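Epimerase family protein SDR39U1 (PDB 4B4O) binds NADPH and is a putative NADP-dependent oxidoreductase of the epimerase/dehydratase branch of the short-chain dehydrogenase/reductase superfamily. Local coordinates at residues 54-66 against 74-86. The protein carries 3 engineered substitutions. Sequence-based numbering, arbitrary orientation. Where two conformers were deposited one is given.
Engineered in segment 74-86: Leu79 (natural residue Ile). With NDP (NADPH dihydro-nicotinamide-adenine-dinucleotide phosphate), chain I.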
loop_
_atom_site.group_PDB
_atom_site.type_symbol
_atom_site.label_atom_id
_atom_site.label_comp_id
_atom_site.label_asym_id
_atom_site.label_seq_id
_atom_site.Cartn_x
_atom_site.Cartn_y
_atom_site.Cartn_z
ATOM N N ALA A 54 3.515 19.475 -1.404
ATOM C CA ALA A 54 2.753 18.258 -1.607
ATOM C C ALA A 54 2.654 17.466 -0.317
ATOM O O ALA A 54 3.475 17.604 0.580
ATOM C CB ALA A 54 3.389 17.427 -2.692
ATOM N N ALA A 55 1.617 16.639 -0.219
ATOM C CA ALA A 55 1.399 15.815 0.969
ATOM C C ALA A 55 0.980 14.396 0.582
ATOM O O ALA A 55 0.308 14.188 -0.434
ATOM C CB ALA A 55 0.366 16.468 1.883
ATOM N N VAL A 56 1.383 13.434 1.404
ATOM C CA VAL A 56 1.030 12.020 1.233
ATOM C C VAL A 56 0.601 11.466 2.585
ATOM O O VAL A 56 1.199 11.823 3.594
ATOM C CB VAL A 56 2.236 11.181 0.776
ATOM C CG1 VAL A 56 1.821 9.731 0.587
ATOM C CG2 VAL A 56 2.844 11.724 -0.495
ATOM N N ASN A 57 -0.409 10.602 2.617
ATOM C CA ASN A 57 -0.695 9.844 3.835
ATOM C C ASN A 57 -0.509 8.336 3.665
ATOM O O ASN A 57 -1.067 7.722 2.749
ATOM C CB ASN A 57 -2.094 10.108 4.378
ATOM C CG ASN A 57 -2.227 9.688 5.830
ATOM O OD1 ASN A 57 -1.262 9.629 6.561
ATOM N ND2 ASN A 57 -3.420 9.399 6.240
ATOM N N LEU A 58 0.274 7.765 4.580
ATOM C CA LEU A 58 0.520 6.329 4.659
ATOM C C LEU A 58 0.106 5.768 6.019
ATOM O O LEU A 58 0.239 4.557 6.269
ATOM C CB LEU A 58 2.003 6.042 4.424
ATOM C CG LEU A 58 2.620 6.571 3.133
ATOM C CD1 LEU A 58 4.111 6.324 3.167
ATOM C CD2 LEU A 58 1.989 5.956 1.912
ATOM N N ALA A 59 -0.408 6.622 6.895
ATOM C CA ALA A 59 -0.641 6.241 8.280
ATOM C C ALA A 59 -1.710 5.147 8.384
ATOM O O ALA A 59 -2.744 5.233 7.753
ATOM C CB ALA A 59 -1.042 7.460 9.105
ATOM N N GLY A 60 -1.454 4.135 9.212
ATOM C CA GLY A 60 -2.437 3.094 9.478
ATOM C C GLY A 60 -1.937 2.020 10.436
ATOM O O GLY A 60 -0.803 1.559 10.326
ATOM N N GLU A 61 -2.775 1.647 11.394
ATOM C CA GLU A 61 -2.508 0.481 12.212
ATOM C C GLU A 61 -2.311 -0.711 11.270
ATOM O O GLU A 61 -3.114 -0.929 10.362
ATOM C CB GLU A 61 -3.675 0.227 13.159
ATOM C CG GLU A 61 -3.524 -1.007 14.033
ATOM C CD GLU A 61 -2.594 -0.825 15.221
ATOM O OE1 GLU A 61 -2.103 0.300 15.468
ATOM O OE2 GLU A 61 -2.366 -1.839 15.902
ATOM N N ASN A 62 -1.269 -1.499 11.525
ATOM C CA ASN A 62 -0.953 -2.641 10.679
ATOM C C ASN A 62 -2.007 -3.759 10.704
ATOM O O ASN A 62 -2.308 -4.325 11.759
ATOM C CB ASN A 62 0.390 -3.253 11.074
ATOM C CG ASN A 62 0.928 -4.164 9.990
ATOM O OD1 ASN A 62 0.765 -5.374 10.043
ATOM N ND2 ASN A 62 1.500 -3.555 8.941
ATOM N N ILE A 63 -2.552 -4.066 9.537
ATOM C CA ILE A 63 -3.679 -4.978 9.434
ATOM C C ILE A 63 -3.252 -6.436 9.584
ATOM O O ILE A 63 -3.864 -7.187 10.345
ATOM C CB ILE A 63 -4.395 -4.788 8.080
ATOM C CG1 ILE A 63 -5.043 -3.397 8.026
ATOM C CG2 ILE A 63 -5.451 -5.863 7.864
ATOM C CD1 ILE A 63 -5.659 -2.989 6.697
ATOM N N LEU A 64 -2.220 -6.839 8.838
ATOM C CA LEU A 64 -1.801 -8.254 8.794
ATOM C C LEU A 64 -1.238 -8.772 10.127
ATOM O O LEU A 64 -1.300 -9.952 10.399
ATOM C CB LEU A 64 -0.782 -8.507 7.661
ATOM N N ASN A 65 -0.714 -7.878 10.964
ATOM C CA ASN A 65 -0.171 -8.201 12.294
ATOM C C ASN A 65 -0.802 -9.416 13.011
ATOM O O ASN A 65 -1.774 -9.281 13.767
ATOM C CB ASN A 65 -0.266 -6.953 13.174
ATOM C CG ASN A 65 0.359 -7.134 14.542
ATOM O OD1 ASN A 65 0.859 -8.219 14.918
ATOM N ND2 ASN A 65 0.345 -6.054 15.298
ATOM N N PRO A 66 -0.204 -10.605 12.821
ATOM C CA PRO A 66 -0.694 -11.841 13.469
ATOM C C PRO A 66 -0.737 -11.839 14.993
ATOM O O PRO A 66 -1.405 -12.691 15.594
ATOM C CB PRO A 66 0.311 -12.902 13.023
ATOM C CG PRO A 66 1.525 -12.129 12.617
ATOM C CD PRO A 66 1.016 -10.850 12.029
ATOM N N PHE A 74 -9.746 -3.925 17.606
ATOM C CA PHE A 74 -8.675 -3.848 16.603
ATOM C C PHE A 74 -9.220 -3.345 15.272
ATOM O O PHE A 74 -8.575 -2.598 14.541
ATOM C CB PHE A 74 -8.019 -5.224 16.430
ATOM C CG PHE A 74 -6.912 -5.247 15.419
ATOM C CD1 PHE A 74 -5.865 -4.370 15.503
ATOM C CD2 PHE A 74 -6.916 -6.154 14.386
ATOM C CE1 PHE A 74 -4.837 -4.386 14.562
ATOM C CE2 PHE A 74 -5.885 -6.182 13.446
ATOM C CZ PHE A 74 -4.849 -5.294 13.526
ATOM N N GLN A 75 -10.420 -3.810 14.960
ATOM C CA GLN A 75 -11.194 -3.321 13.835
ATOM C C GLN A 75 -11.358 -1.804 13.915
ATOM O O GLN A 75 -11.124 -1.103 12.948
ATOM C CB GLN A 75 -12.568 -3.994 13.864
ATOM C CG GLN A 75 -12.964 -4.584 12.542
ATOM C CD GLN A 75 -14.015 -5.661 12.650
ATOM O OE1 GLN A 75 -13.961 -6.538 13.527
ATOM N NE2 GLN A 75 -14.971 -5.628 11.715
ATOM N N LYS A 76 -11.790 -1.310 15.077
ATOM C CA LYS A 76 -11.959 0.125 15.278
ATOM C C LYS A 76 -10.653 0.876 15.067
ATOM O O LYS A 76 -10.672 1.943 14.477
ATOM C CB LYS A 76 -12.568 0.432 16.655
ATOM C CG LYS A 76 -14.102 0.400 16.652
ATOM N N GLU A 77 -9.532 0.335 15.545
ATOM C CA GLU A 77 -8.214 0.959 15.325
ATOM C C GLU A 77 -7.801 0.930 13.837
ATOM O O GLU A 77 -7.210 1.887 13.345
ATOM C CB GLU A 77 -7.111 0.305 16.206
ATOM C CG GLU A 77 -6.791 1.002 17.546
ATOM C CD GLU A 77 -6.566 0.030 18.720
ATOM O OE1 GLU A 77 -5.828 -0.962 18.536
ATOM O OE2 GLU A 77 -7.115 0.248 19.828
ATOM N N VAL A 78 -8.091 -0.161 13.134
ATOM C CA VAL A 78 -7.708 -0.253 11.728
ATOM C C VAL A 78 -8.418 0.857 10.969
ATOM O O VAL A 78 -7.804 1.580 10.188
ATOM C CB VAL A 78 -8.049 -1.634 11.115
ATOM C CG1 VAL A 78 -8.063 -1.588 9.583
ATOM C CG2 VAL A 78 -7.091 -2.705 11.619
ATOM N N LEU A 79 -9.714 0.999 11.236
ATOM C CA LEU A 79 -10.567 1.991 10.589
ATOM C C LEU A 79 -10.243 3.404 11.053
ATOM O O LEU A 79 -9.917 4.272 10.233
ATOM C CB LEU A 79 -12.034 1.671 10.879
ATOM C CG LEU A 79 -13.120 2.422 10.086
ATOM C CD1 LEU A 79 -12.981 2.223 8.584
ATOM C CD2 LEU A 79 -14.529 2.039 10.564
ATOM N N GLY A 80 -10.268 3.620 12.364
ATOM C CA GLY A 80 -10.046 4.941 12.936
ATOM C C GLY A 80 -8.693 5.537 12.610
ATOM O O GLY A 80 -8.590 6.713 12.304
ATOM N N SER A 81 -7.641 4.729 12.687
ATOM C CA SER A 81 -6.299 5.205 12.395
ATOM C C SER A 81 -6.186 5.775 10.980
ATOM O O SER A 81 -5.469 6.733 10.757
ATOM C CB SER A 81 -5.260 4.080 12.607
ATOM O OG SER A 81 -5.385 3.046 11.643
ATOM N N ARG A 82 -6.861 5.151 10.029
ATOM C CA ARG A 82 -6.810 5.602 8.651
ATOM C C ARG A 82 -7.720 6.815 8.387
ATOM O O ARG A 82 -7.280 7.792 7.772
ATOM C CB ARG A 82 -7.119 4.442 7.692
ATOM C CG ARG A 82 -5.998 3.424 7.645
ATOM C CD ARG A 82 -6.369 2.081 7.057
ATOM N NE ARG A 82 -5.165 1.261 6.915
ATOM C CZ ARG A 82 -4.654 0.472 7.853
ATOM N NH1 ARG A 82 -5.221 0.355 9.063
ATOM N NH2 ARG A 82 -3.550 -0.212 7.587
ATOM N N LEU A 83 -8.965 6.775 8.842
ATOM C CA LEU A 83 -9.879 7.897 8.615
ATOM C C LEU A 83 -9.434 9.175 9.355
ATOM O O LEU A 83 -9.459 10.266 8.796
ATOM C CB LEU A 83 -11.313 7.538 9.031
ATOM C CG LEU A 83 -12.051 6.293 8.529
ATOM C CD1 LEU A 83 -13.499 6.296 9.017
ATOM C CD2 LEU A 83 -11.992 6.197 7.009
ATOM N N GLU A 84 -9.026 9.039 10.616
ATOM C CA GLU A 84 -8.700 10.215 11.427
ATOM C C GLU A 84 -7.467 10.905 10.895
ATOM O O GLU A 84 -7.505 12.101 10.665
ATOM C CB GLU A 84 -8.545 9.875 12.911
ATOM C CG GLU A 84 -9.858 9.482 13.548
ATOM C CD GLU A 84 -9.717 8.935 14.967
ATOM O OE1 GLU A 84 -8.767 9.346 15.704
ATOM O OE2 GLU A 84 -10.615 8.147 15.385
ATOM N N THR A 85 -6.383 10.170 10.684
ATOM C CA THR A 85 -5.161 10.781 10.135
ATOM C C THR A 85 -5.416 11.393 8.758
ATOM O O THR A 85 -5.011 12.520 8.494
ATOM C CB THR A 85 -3.973 9.802 10.035
ATOM O OG1 THR A 85 -4.303 8.729 9.148
ATOM C CG2 THR A 85 -3.591 9.289 11.415
ATOM N N THR A 86 -6.135 10.678 7.906
ATOM C CA THR A 86 -6.449 11.201 6.584
ATOM C C THR A 86 -7.288 12.485 6.672
ATOM O O THR A 86 -7.028 13.463 5.978
ATOM C CB THR A 86 -7.151 10.133 5.712
ATOM O OG1 THR A 86 -6.298 8.992 5.589
ATOM C CG2 THR A 86 -7.491 10.670 4.303
HETATM P PA NDP I . 3.522 0.379 8.106
HETATM O O1A NDP I . 2.735 -0.354 9.219
HETATM O O2A NDP I . 5.009 0.050 7.856
HETATM O O5B NDP I . 3.576 1.992 8.347
HETATM C C5B NDP I . 2.450 2.572 8.999
HETATM C C4B NDP I . 2.907 3.829 9.694
HETATM O O4B NDP I . 1.735 4.503 10.148
HETATM C C3B NDP I . 3.790 3.519 10.907
HETATM O O3B NDP I . 5.205 3.769 10.670
HETATM C C2B NDP I . 3.270 4.451 11.991
HETATM O O2B NDP I . 4.023 5.652 12.067
HETATM C C1B NDP I . 1.903 4.841 11.516
HETATM N N9A NDP I . 0.957 4.059 12.316
HETATM C C8A NDP I . 0.950 2.735 12.676
HETATM N N7A NDP I . -0.154 2.496 13.503
HETATM C C5A NDP I . -0.813 3.675 13.653
HETATM C C6A NDP I . -2.011 4.165 14.342
HETATM N N6A NDP I . -2.804 3.337 15.055
HETATM N N1A NDP I . -2.331 5.472 14.239
HETATM C C2A NDP I . -1.535 6.317 13.521
HETATM N N3A NDP I . -0.435 5.942 12.836
HETATM C C4A NDP I . -0.073 4.679 12.871
HETATM O O3 NDP I . 2.579 0.124 6.816
HETATM P PN NDP I . 3.108 0.165 5.294
HETATM O O1N NDP I . 4.246 1.169 5.199
HETATM O O2N NDP I . 3.372 -1.233 4.821
HETATM O O5D NDP I . 1.778 0.714 4.492
HETATM C C5D NDP I . 1.387 2.068 4.814
HETATM C C4D NDP I . -0.048 2.351 4.421
HETATM O O4D NDP I . -0.225 1.715 3.161
HETATM C C3D NDP I . -1.110 1.737 5.356
HETATM O O3D NDP I . -2.238 2.656 5.520
HETATM C C2D NDP I . -1.500 0.427 4.663
HETATM O O2D NDP I . -2.865 0.000 4.756
HETATM C C1D NDP I . -1.304 0.778 3.213
HETATM N N1N NDP I . -1.048 -0.392 2.354
HETATM C C2N NDP I . -0.013 -1.213 2.579
HETATM C C3N NDP I . 0.215 -2.302 1.768
HETATM C C7N NDP I . 1.384 -3.172 2.053
HETATM O O7N NDP I . 2.267 -2.725 2.781
HETATM N N7N NDP I . 1.471 -4.393 1.532
HETATM C C4N NDP I . -0.643 -2.580 0.582
HETATM C C5N NDP I . -1.729 -1.619 0.420
HETATM C C6N NDP I . -1.878 -0.569 1.307
HETATM P P2B NDP I . 4.423 6.263 13.554
HETATM O O1X NDP I . 3.169 6.922 14.088
HETATM O O2X NDP I . 4.898 5.069 14.434
HETATM O O3X NDP I . 5.497 7.259 13.051
#
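At the C-terminal end of strand 54-57, the Asn57 amide reaches across to the helix and gives both N-H groups of ND2 to threonine hydroxyls, nearly in its own plane: a straight bond to Thr85 OG1 (3.1 Å, 167°) and a more bent one to Thr86 OG1 (3.0 Å). Both hydroxyls pass their protons to the helix backbone, at Ser81 O and Arg82 O, so the amide is tied into the last turn of the segment. Its OD1 meanwhile accepts from Ala59 N in an Asx turn, which bends the chain as it leaves the sheet, and the Ala59 methyl settles against Thr85.

Gly60 lays its CA over the centre of one face of the Arg82 guanidinium. The group points NH1 and NH2 end-on at a single acceptor, Glu61 O (2.8 and 2.9 Å). NH1 also donates to Val78 O within the helix, fixing the plane's rotation, and NH2 reaches the ribose hydroxyl O2D of NADPH (2.9 Å). From the residue just before Arg82, Ser81 OG accepts an almost linear bond from Glu61 N (3.0 Å). The Glu61 chain starts anti to its backbone nitrogen and bends at chi2 (78°), bringing OE1 to the adenine amino group N6A (3.1 Å); OE2 forms a salt bridge with Arg68, which in the conformer given also pairs with Glu77 and may ease the closeness of the two carboxylates. Farther on, Asn62 O meets the edge of the Phe74 ring at CZ. Ile63 CD1 covers the opposite face of the guanidinium from Gly60, nearer the rim, and the Ile63 side chain crosses that of Val78 at about a right angle, CG1 against CG1.

Strand 54-57 and helical segment 74-86, part of helix 72-95, run nearly antiparallel (169°), as successive elements of a Rossmann fold do; in this dinucleotide site the loop supplies the adenine contact through Glu61, and the helix the nicotinamide-ribose contact through Arg82.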